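Local coordinates for carboxylesterase SOBER1 (Arabidopsis thaliana, PDB 6AVX), which hydrolyses carboxylic esters with a preference for short acyl chains, shows phospholipase A2 activity, and suppresses the plant hypersensitive response triggered by the bacterial effector AvrBsT, at residues 56-61 and 107-112; 113-118 and 133-138; 152-157 and 182-187. The protein carries 1 engineered substitution. All blocks are in the same frame, centred on the assembly; numbering follows the deposited sequence.

Interaction 1 of 3, residues 56-61 and 107-112; sequences MRSWFD and LSQGGA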
loop_
_atom_site.group_PDB
_atom_site.type_symbol
_atom_site.label_atom_id
_atom_site.label_comp_id
_atom_site.label_asym_id
_atom_site.label_seq_id
_atom_site.Cartn_x
_atom_site.Cartn_y
_atom_site.Cartn_z
ATOM N N MET A 56 10.539 12.505 -11.447
ATOM C CA MET A 56 10.420 11.077 -11.705
ATOM C C MET A 56 8.998 10.684 -11.352
ATOM O O MET A 56 8.269 11.453 -10.730
ATOM C CB MET A 56 11.440 10.301 -10.864
ATOM C CG MET A 56 11.304 10.540 -9.363
ATOM S SD MET A 56 12.757 10.023 -8.436
ATOM C CE MET A 56 13.979 11.187 -9.058
ATOM N N ARG A 57 8.604 9.482 -11.734
ATOM C CA ARG A 57 7.285 9.022 -11.328
ATOM C C ARG A 57 7.273 8.895 -9.815
ATOM O O ARG A 57 8.151 8.252 -9.224
ATOM C CB ARG A 57 6.952 7.684 -11.966
ATOM C CG ARG A 57 6.769 7.745 -13.457
ATOM C CD ARG A 57 5.947 6.550 -13.953
ATOM N NE ARG A 57 5.814 6.547 -15.412
ATOM C CZ ARG A 57 4.968 7.302 -16.091
ATOM N NH1 ARG A 57 4.961 7.250 -17.418
ATOM N NH2 ARG A 57 4.112 8.098 -15.485
ATOM N N SER A 58 6.296 9.517 -9.173
ATOM C CA SER A 58 6.247 9.567 -7.718
ATOM C C SER A 58 4.815 9.832 -7.290
ATOM O O SER A 58 4.196 10.798 -7.743
ATOM C CB SER A 58 7.139 10.693 -7.219
ATOM O OG SER A 58 7.032 10.797 -5.818
ATOM N N TRP A 59 4.287 8.984 -6.403
ATOM C CA TRP A 59 2.914 9.173 -5.954
ATOM C C TRP A 59 2.734 10.444 -5.138
ATOM O O TRP A 59 1.675 11.068 -5.194
ATOM C CB TRP A 59 2.438 7.963 -5.140
ATOM C CG TRP A 59 2.344 6.707 -5.945
ATOM C CD1 TRP A 59 3.157 5.616 -5.860
ATOM C CD2 TRP A 59 1.397 6.425 -6.980
ATOM N NE1 TRP A 59 2.774 4.680 -6.785
ATOM C CE2 TRP A 59 1.702 5.148 -7.487
ATOM C CE3 TRP A 59 0.323 7.122 -7.535
ATOM C CZ2 TRP A 59 0.979 4.561 -8.524
ATOM C CZ3 TRP A 59 -0.380 6.537 -8.563
ATOM C CH2 TRP A 59 -0.057 5.274 -9.038
ATOM N N PHE A 60 3.710 10.795 -4.302
ATOM C CA PHE A 60 3.626 11.938 -3.399
ATOM C C PHE A 60 5.057 12.262 -2.976
ATOM O O PHE A 60 5.944 11.424 -3.074
ATOM C CB PHE A 60 2.711 11.645 -2.202
ATOM C CG PHE A 60 3.148 10.469 -1.362
ATOM C CD1 PHE A 60 4.139 10.622 -0.403
ATOM C CD2 PHE A 60 2.560 9.216 -1.494
ATOM C CE1 PHE A 60 4.551 9.538 0.379
ATOM C CE2 PHE A 60 2.969 8.135 -0.698
ATOM C CZ PHE A 60 3.959 8.306 0.233
ATOM N N ASP A 61 5.288 13.478 -2.504
ATOM C CA ASP A 61 6.660 13.874 -2.242
ATOM C C ASP A 61 7.196 13.139 -1.028
ATOM O O ASP A 61 6.480 12.909 -0.051
ATOM C CB ASP A 61 6.758 15.381 -2.042
ATOM C CG ASP A 61 8.176 15.899 -2.157
ATOM O OD1 ASP A 61 9.048 15.206 -2.727
ATOM O OD2 ASP A 61 8.390 17.035 -1.676
ATOM N N LEU A 107 4.266 -1.433 -2.979
ATOM C CA LEU A 107 5.630 -1.475 -2.467
ATOM C C LEU A 107 6.124 -0.087 -2.089
ATOM O O LEU A 107 6.106 0.828 -2.917
ATOM C CB LEU A 107 6.564 -2.048 -3.530
ATOM C CG LEU A 107 8.046 -2.101 -3.145
ATOM C CD1 LEU A 107 8.293 -3.037 -1.957
ATOM C CD2 LEU A 107 8.900 -2.509 -4.331
ATOM N N SER A 108 6.621 0.045 -0.859
ATOM C CA SER A 108 7.366 1.202 -0.390
ATOM C C SER A 108 6.491 2.446 -0.488
ATOM O O SER A 108 5.470 2.507 0.189
ATOM C CB SER A 108 8.715 1.296 -1.095
ATOM O OG SER A 108 9.529 2.206 -0.375
ATOM N N GLN A 109 6.828 3.421 -1.330
ATOM C CA GLN A 109 5.939 4.563 -1.503
ATOM C C GLN A 109 4.517 4.116 -1.848
ATOM O O GLN A 109 3.538 4.680 -1.356
ATOM C CB GLN A 109 6.482 5.467 -2.613
ATOM C CG GLN A 109 5.724 6.768 -2.751
ATOM C CD GLN A 109 6.126 7.542 -3.971
ATOM O OE1 GLN A 109 6.133 7.021 -5.083
ATOM N NE2 GLN A 109 6.469 8.801 -3.769
ATOM N N GLY A 110 4.385 3.092 -2.682
ATOM C CA GLY A 110 3.076 2.571 -3.029
ATOM C C GLY A 110 2.405 1.833 -1.887
ATOM O O GLY A 110 1.173 1.738 -1.847
ATOM N N GLY A 111 3.195 1.282 -0.963
ATOM C CA GLY A 111 2.632 0.704 0.249
ATOM C C GLY A 111 2.114 1.761 1.212
ATOM O O GLY A 111 1.041 1.602 1.800
ATOM N N ALA A 112 2.868 2.843 1.398
ATOM C CA ALA A 112 2.359 3.981 2.155
ATOM C C ALA A 112 1.062 4.493 1.542
ATOM O O ALA A 112 0.092 4.788 2.253
ATOM C CB ALA A 112 3.423 5.072 2.188
#
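Trp59 and Gln109 bring the two backbones closest, CA to CA 7.1 Å, where the loop that follows strand 54-57 passes the first turn of helix 109-120. The gap is bridged by Gln109. Its CG stands anti to the backbone N (chi1 -173°) and the chain runs on extended, carrying the carboxamide off the helix and into the loop. There the amide meets both a side chain and the backbone. Gln109 NE2 donates to Ser58 OG at 2.9 Å, a nearly straight bond (166° at the hydrogen) with the hydroxyl lying in the amide plane. On the other branch, Gln109 OE1 accepts from Trp59 N at 3.0 Å; this donor stands above the carbonyl plane, at only 97° to the C=O. Held at both ends, the amide is fixed in its rotation in a buried setting. Its aliphatic root is packed as well: Gln109 CG lies over one face of the Phe60 ring, 3.6 Å above the plane and offset toward the rim, a CH-pi contact. At the edge of the same ring, Phe60 CZ meets Ala112 CB at 3.8 Å. Trp59 slants past the amide, with CD1 at 3.4 Å from Gln109 OE1 and at 4.2 Å from Gly110 CA, while its indole NE1 donates to the carbonyl of His12. Ser108, in a strained backbone conformation just ahead of the helix, is by similarity the charge-relay serine. Gly106, Ser108 and Gly110 fit the GxSxG pattern of the nucleophile elbow, the sharp strand-to-helix turn of alpha/beta hydrolases, and this contact ties the loop 58-60 to the residue that directly follows the probable nucleophile.

Interaction 2 of 3, residues 113-118 and 133-138; sequences LTLASV and GWVPFT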
loop_
_atom_site.group_PDB
_atom_site.type_symbol
_atom_site.label_atom_id
_atom_site.label_comp_id
_atom_site.label_asym_id
_atom_site.label_seq_id
_atom_site.Cartn_x
_atom_site.Cartn_y
_atom_site.Cartn_z
ATOM N N LEU A 113 1.017 4.579 0.216
ATOM C CA LEU A 113 -0.197 5.049 -0.441
ATOM C C LEU A 113 -1.333 4.063 -0.281
ATOM O O LEU A 113 -2.490 4.472 -0.108
ATOM C CB LEU A 113 0.074 5.327 -1.916
ATOM C CG LEU A 113 -1.124 5.840 -2.711
ATOM C CD1 LEU A 113 -1.747 7.069 -2.090
ATOM C CD2 LEU A 113 -0.693 6.110 -4.132
ATOM N N THR A 114 -1.035 2.773 -0.347
ATOM C CA THR A 114 -2.041 1.748 -0.071
ATOM C C THR A 114 -2.688 1.983 1.281
ATOM O O THR A 114 -3.918 1.971 1.410
ATOM C CB THR A 114 -1.404 0.346 -0.124
ATOM O OG1 THR A 114 -1.087 0.017 -1.478
ATOM C CG2 THR A 114 -2.317 -0.732 0.431
ATOM N N LEU A 115 -1.862 2.166 2.305
ATOM C CA LEU A 115 -2.394 2.350 3.641
ATOM C C LEU A 115 -3.297 3.569 3.706
ATOM O O LEU A 115 -4.421 3.504 4.220
ATOM C CB LEU A 115 -1.245 2.492 4.631
ATOM C CG LEU A 115 -1.717 2.477 6.083
ATOM C CD1 LEU A 115 -2.025 1.065 6.530
ATOM C CD2 LEU A 115 -0.689 3.121 6.995
ATOM N N ALA A 116 -2.808 4.703 3.220
ATOM C CA ALA A 116 -3.596 5.927 3.271
ATOM C C ALA A 116 -4.900 5.774 2.504
ATOM O O ALA A 116 -5.963 6.246 2.945
ATOM C CB ALA A 116 -2.780 7.075 2.692
ATOM N N SER A 117 -4.839 5.116 1.348
ATOM C CA SER A 117 -6.018 4.995 0.502
ATOM C C SER A 117 -7.072 4.118 1.150
ATOM O O SER A 117 -8.269 4.423 1.084
ATOM C CB SER A 117 -5.630 4.441 -0.864
ATOM O OG SER A 117 -4.766 5.322 -1.574
ATOM N N VAL A 118 -6.662 2.995 1.728
ATOM C CA VAL A 118 -7.610 2.098 2.371
ATOM C C VAL A 118 -8.241 2.768 3.584
ATOM O O VAL A 118 -9.466 2.701 3.782
ATOM C CB VAL A 118 -6.917 0.779 2.734
ATOM C CG1 VAL A 118 -7.779 -0.038 3.677
ATOM C CG2 VAL A 118 -6.539 0.009 1.467
ATOM N N GLY A 133 6.399 -0.500 3.494
ATOM C CA GLY A 133 5.908 0.854 3.503
ATOM C C GLY A 133 6.163 1.577 4.807
ATOM O O GLY A 133 7.003 1.192 5.626
ATOM N N TRP A 134 5.412 2.653 4.999
ATOM C CA TRP A 134 5.495 3.462 6.206
ATOM C C TRP A 134 4.161 4.166 6.372
ATOM O O TRP A 134 3.328 4.161 5.478
ATOM C CB TRP A 134 6.652 4.451 6.138
ATOM C CG TRP A 134 6.532 5.511 5.071
ATOM C CD1 TRP A 134 5.996 6.756 5.220
ATOM C CD2 TRP A 134 7.015 5.447 3.724
ATOM N NE1 TRP A 134 6.099 7.454 4.054
ATOM C CE2 TRP A 134 6.744 6.691 3.120
ATOM C CE3 TRP A 134 7.681 4.473 2.981
ATOM C CZ2 TRP A 134 7.091 6.973 1.800
ATOM C CZ3 TRP A 134 8.037 4.751 1.682
ATOM C CH2 TRP A 134 7.755 6.006 1.104
ATOM N N VAL A 135 3.956 4.768 7.540
ATOM C CA VAL A 135 2.736 5.509 7.836
ATOM C C VAL A 135 2.923 6.932 7.320
ATOM O O VAL A 135 3.787 7.650 7.839
ATOM C CB VAL A 135 2.426 5.501 9.335
ATOM C CG1 VAL A 135 1.131 6.256 9.607
ATOM C CG2 VAL A 135 2.299 4.068 9.833
ATOM N N PRO A 136 2.164 7.377 6.307
ATOM C CA PRO A 136 2.511 8.629 5.632
ATOM C C PRO A 136 1.770 9.835 6.163
ATOM O O PRO A 136 1.639 10.841 5.464
ATOM C CB PRO A 136 2.118 8.342 4.182
ATOM C CG PRO A 136 0.915 7.542 4.334
ATOM C CD PRO A 136 1.144 6.646 5.531
ATOM N N PHE A 137 1.315 9.754 7.400
ATOM C CA PHE A 137 0.637 10.871 8.039
ATOM C C PHE A 137 0.721 10.682 9.545
ATOM O O PHE A 137 1.151 9.644 10.035
ATOM C CB PHE A 137 -0.798 11.082 7.503
ATOM C CG PHE A 137 -1.586 9.812 7.199
ATOM C CD1 PHE A 137 -1.499 8.688 8.002
ATOM C CD2 PHE A 137 -2.463 9.779 6.124
ATOM C CE1 PHE A 137 -2.257 7.547 7.711
ATOM C CE2 PHE A 137 -3.220 8.667 5.840
ATOM C CZ PHE A 137 -3.120 7.549 6.634
ATOM N N THR A 138 0.342 11.729 10.283
ATOM C CA THR A 138 0.338 11.691 11.737
ATOM C C THR A 138 -1.026 11.224 12.235
ATOM O O THR A 138 -1.978 11.044 11.466
ATOM C CB THR A 138 0.621 13.065 12.349
ATOM O OG1 THR A 138 -0.533 13.893 12.180
ATOM C CG2 THR A 138 1.849 13.743 11.724
#
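Leu115 and Ala116 are neighbouring projections on one side of helix 109-120, the first long and the second short, and the loop 133-138 lays Val135, Pro136 and Phe137 against them. Pro136 fits across both: its CD meets Leu115 CD2 at 4.2 Å, and its CG rests on Ala116 CB at 4.1 Å, two adjacent atoms of one pyrrolidine ring touching two successive helix residues. Leu115 reaches farther than Ala116, and its CD2 touches both Pro136 and Val135. Although the CB of Val135 leaves its backbone away from the helix, its CG2 still lies 4.2 Å from Leu115 CD2. Beside the short CB of Ala116, the rim of the Phe137 ring comes close to the helix. Phe137 CG sits between the backbone N and the carbonyl carbon (chi1 38°), and the ring approaches obliquely: Phe137 CE2 lies 3.6 Å from Ala116 CB, and Phe137 CZ 3.8 Å from Ala116 CA. Pro136 CD also stands over one face of this ring, offset toward the rim, so proline and phenylalanine pack on each other as well as on the alanine. All of these contacts are apolar. The CB of Trp134 points away from residues 113-118, and its indole touches Ser108, Gln109 and Ala112. Leu113 and Ser117 pack on helix 75-94, which also reaches Ala116 through Val82, while Leu113 and Thr114 touch Leu11 of strand 7-11. The loop 133-138, which leaves strand 127-131, thus covers one side of a helix already packed against a second helix and the sheet.

Interaction 3 of 3, residues 152-157 and 182-187; sequences TPILWS and VTCEFK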
loop_
_atom_site.group_PDB
_atom_site.type_symbol
_atom_site.label_atom_id
_atom_site.label_comp_id
_atom_site.label_asym_id
_atom_site.label_seq_id
_atom_site.Cartn_x
_atom_site.Cartn_y
_atom_site.Cartn_z
ATOM N N THR A 152 -11.393 -2.803 7.154
ATOM C CA THR A 152 -10.602 -3.398 6.084
ATOM C C THR A 152 -9.341 -3.995 6.682
ATOM O O THR A 152 -8.600 -3.279 7.354
ATOM C CB THR A 152 -10.226 -2.359 5.038
ATOM O OG1 THR A 152 -11.435 -1.807 4.496
ATOM C CG2 THR A 152 -9.410 -3.006 3.909
ATOM N N PRO A 153 -9.064 -5.277 6.484
ATOM C CA PRO A 153 -7.849 -5.851 7.072
ATOM C C PRO A 153 -6.607 -5.387 6.335
ATOM O O PRO A 153 -6.611 -5.185 5.116
ATOM C CB PRO A 153 -8.048 -7.361 6.916
ATOM C CG PRO A 153 -8.980 -7.515 5.806
ATOM C CD PRO A 153 -9.876 -6.286 5.785
ATOM N N ILE A 154 -5.535 -5.207 7.102
ATOM C CA ILE A 154 -4.228 -4.828 6.569
ATOM C C ILE A 154 -3.271 -5.988 6.785
ATOM O O ILE A 154 -3.203 -6.547 7.887
ATOM C CB ILE A 154 -3.680 -3.568 7.256
ATOM C CG1 ILE A 154 -4.660 -2.399 7.145
ATOM C CG2 ILE A 154 -2.335 -3.194 6.682
ATOM C CD1 ILE A 154 -4.951 -1.910 5.738
ATOM N N LEU A 155 -2.527 -6.338 5.753
ATOM C CA LEU A 155 -1.385 -7.238 5.868
ATOM C C LEU A 155 -0.139 -6.427 5.560
ATOM O O LEU A 155 0.005 -5.929 4.440
ATOM C CB LEU A 155 -1.501 -8.413 4.897
ATOM C CG LEU A 155 -0.249 -9.296 4.815
ATOM C CD1 LEU A 155 0.056 -9.968 6.142
ATOM C CD2 LEU A 155 -0.413 -10.326 3.737
ATOM N N TRP A 156 0.746 -6.284 6.530
ATOM C CA TRP A 156 1.972 -5.515 6.380
ATOM C C TRP A 156 3.144 -6.481 6.356
ATOM O O TRP A 156 3.332 -7.231 7.315
ATOM C CB TRP A 156 2.122 -4.573 7.565
ATOM C CG TRP A 156 3.162 -3.520 7.380
ATOM C CD1 TRP A 156 4.503 -3.690 7.220
ATOM C CD2 TRP A 156 2.935 -2.112 7.318
ATOM N NE1 TRP A 156 5.120 -2.475 7.060
ATOM C CE2 TRP A 156 4.173 -1.485 7.120
ATOM C CE3 TRP A 156 1.783 -1.320 7.411
ATOM C CZ2 TRP A 156 4.296 -0.105 7.031
ATOM C CZ3 TRP A 156 1.898 0.040 7.309
ATOM C CH2 TRP A 156 3.150 0.640 7.123
ATOM N N SER A 157 3.919 -6.461 5.279
ATOM C CA SER A 157 5.089 -7.308 5.089
ATOM C C SER A 157 6.312 -6.407 5.094
ATOM O O SER A 157 6.311 -5.378 4.416
ATOM C CB SER A 157 4.995 -8.010 3.735
ATOM O OG SER A 157 3.861 -8.870 3.673
ATOM N N VAL A 182 -7.948 -0.395 13.635
ATOM C CA VAL A 182 -7.769 -1.185 12.423
ATOM C C VAL A 182 -7.022 -2.452 12.795
ATOM O O VAL A 182 -6.120 -2.412 13.635
ATOM C CB VAL A 182 -6.946 -0.366 11.409
ATOM C CG1 VAL A 182 -6.544 -1.197 10.214
ATOM C CG2 VAL A 182 -7.699 0.856 10.957
ATOM N N THR A 183 -7.377 -3.562 12.158
ATOM C CA THR A 183 -6.722 -4.839 12.400
ATOM C C THR A 183 -5.617 -5.055 11.378
ATOM O O THR A 183 -5.858 -4.993 10.168
ATOM C CB THR A 183 -7.754 -5.960 12.305
ATOM O OG1 THR A 183 -8.791 -5.724 13.268
ATOM C CG2 THR A 183 -7.126 -7.313 12.578
ATOM N N CYS A 184 -4.408 -5.321 11.860
ATOM C CA CYS A 184 -3.250 -5.498 10.996
ATOM C C CYS A 184 -2.506 -6.764 11.381
ATOM O O CYS A 184 -2.203 -6.978 12.560
ATOM C CB CYS A 184 -2.330 -4.291 11.131
ATOM S SG CYS A 184 -0.835 -4.365 10.164
ATOM N N GLU A 185 -2.223 -7.597 10.392
ATOM C CA GLU A 185 -1.263 -8.677 10.545
ATOM C C GLU A 185 0.081 -8.169 10.052
ATOM O O GLU A 185 0.183 -7.666 8.928
ATOM C CB GLU A 185 -1.634 -9.913 9.729
ATOM C CG GLU A 185 -0.567 -11.015 9.919
ATOM C CD GLU A 185 -0.699 -12.226 9.018
ATOM O OE1 GLU A 185 -1.741 -12.420 8.364
ATOM O OE2 GLU A 185 0.287 -12.997 8.982
ATOM N N PHE A 186 1.111 -8.303 10.868
ATOM C CA PHE A 186 2.451 -7.885 10.493
ATOM C C PHE A 186 3.275 -9.140 10.238
ATOM O O PHE A 186 3.331 -10.042 11.091
ATOM C CB PHE A 186 3.058 -7.053 11.613
ATOM C CG PHE A 186 4.370 -6.429 11.266
ATOM C CD1 PHE A 186 4.439 -5.174 10.696
ATOM C CD2 PHE A 186 5.554 -7.107 11.523
ATOM C CE1 PHE A 186 5.677 -4.600 10.389
ATOM C CE2 PHE A 186 6.778 -6.542 11.217
ATOM C CZ PHE A 186 6.834 -5.282 10.648
ATOM N N LYS A 187 3.880 -9.221 9.063
ATOM C CA LYS A 187 4.670 -10.372 8.644
ATOM C C LYS A 187 6.098 -9.900 8.407
ATOM O O LYS A 187 6.369 -9.187 7.431
ATOM C CB LYS A 187 4.076 -10.986 7.377
ATOM C CG LYS A 187 4.696 -12.298 6.957
ATOM C CD LYS A 187 4.439 -13.384 7.983
ATOM C CE LYS A 187 4.970 -14.725 7.511
ATOM N NZ LYS A 187 5.374 -15.573 8.664
HETATM O O HOH W 1 -9.310 -3.659 10.022
#
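Trp156 and Phe186 project from paired positions of two adjacent parallel strands, their planes tilted 21° from each other and the rings displaced so that little of one lies over the other. The five-membered ring of Trp156 and the Phe186 ring have centroids 5.2 Å apart, and the touch falls on Trp156 CD1 and Phe186 CE1 at 3.5 Å. Both residues direct CB to the same face of the sheet, and in each CG is anti to the backbone N. On that face Cys184 fills in behind: its SG packs 3.9 Å from Trp156 CB and 4.0 Å from Ile154 CG2. Ile154 CG1 meets Val182 CG1 just ahead of strand 184-189. Leu155 and Glu185 occupy the other face, side by side and pointing the same way, with Leu155 CD1 against Glu185 CD at 3.7 Å; the carboxylate OE2 goes on to Tyr203 of helix 198-212. The pairing itself is carried by four backbone bonds, in which Ile154 and Trp156 each both donate and accept; the shortest runs from Lys187 N to Trp156 O, 2.7 Å. Before the strands begin, a water accepts from Thr183 N and donates to Thr152 O. Helix 173-180 lies in the connection between the two strands, which makes a beta-alpha-beta crossover, and packs on Trp156, Cys184 and Phe186. The chemistry is therefore two-sided: rings, sulfur and branched aliphatic groups form a largely apolar seam under helix 173-180, in which Trp156 NE1 is satisfied by His158 ND1, whereas the face of Glu185 and Lys187 at edge strand 184-189, packed by helix 198-212, combines aliphatic contacts with charged ends.

Overall arrangement
The three contacts follow one another along the chain without overlap. Interactions 1 and 2 have centres about 10 Å apart and share helix 109-120: the first uses its opening turn, the second the turns after it. They touch where Trp59 CD2 meets Leu113 CD2 at 3.5 Å and Ala112 CB meets Trp134 O. Interaction 3 joins the last two strands of the parallel sheet, its centre about 12 Å from that of interaction 2 and about 19 Å from that of interaction 1, across the centre of the chain. It touches interaction 2 where Trp156 CZ2 meets Gly133 O at 3.3 Å. Together they link edge strand 184-189, through the helix, to the elbow of an alpha/beta hydrolase.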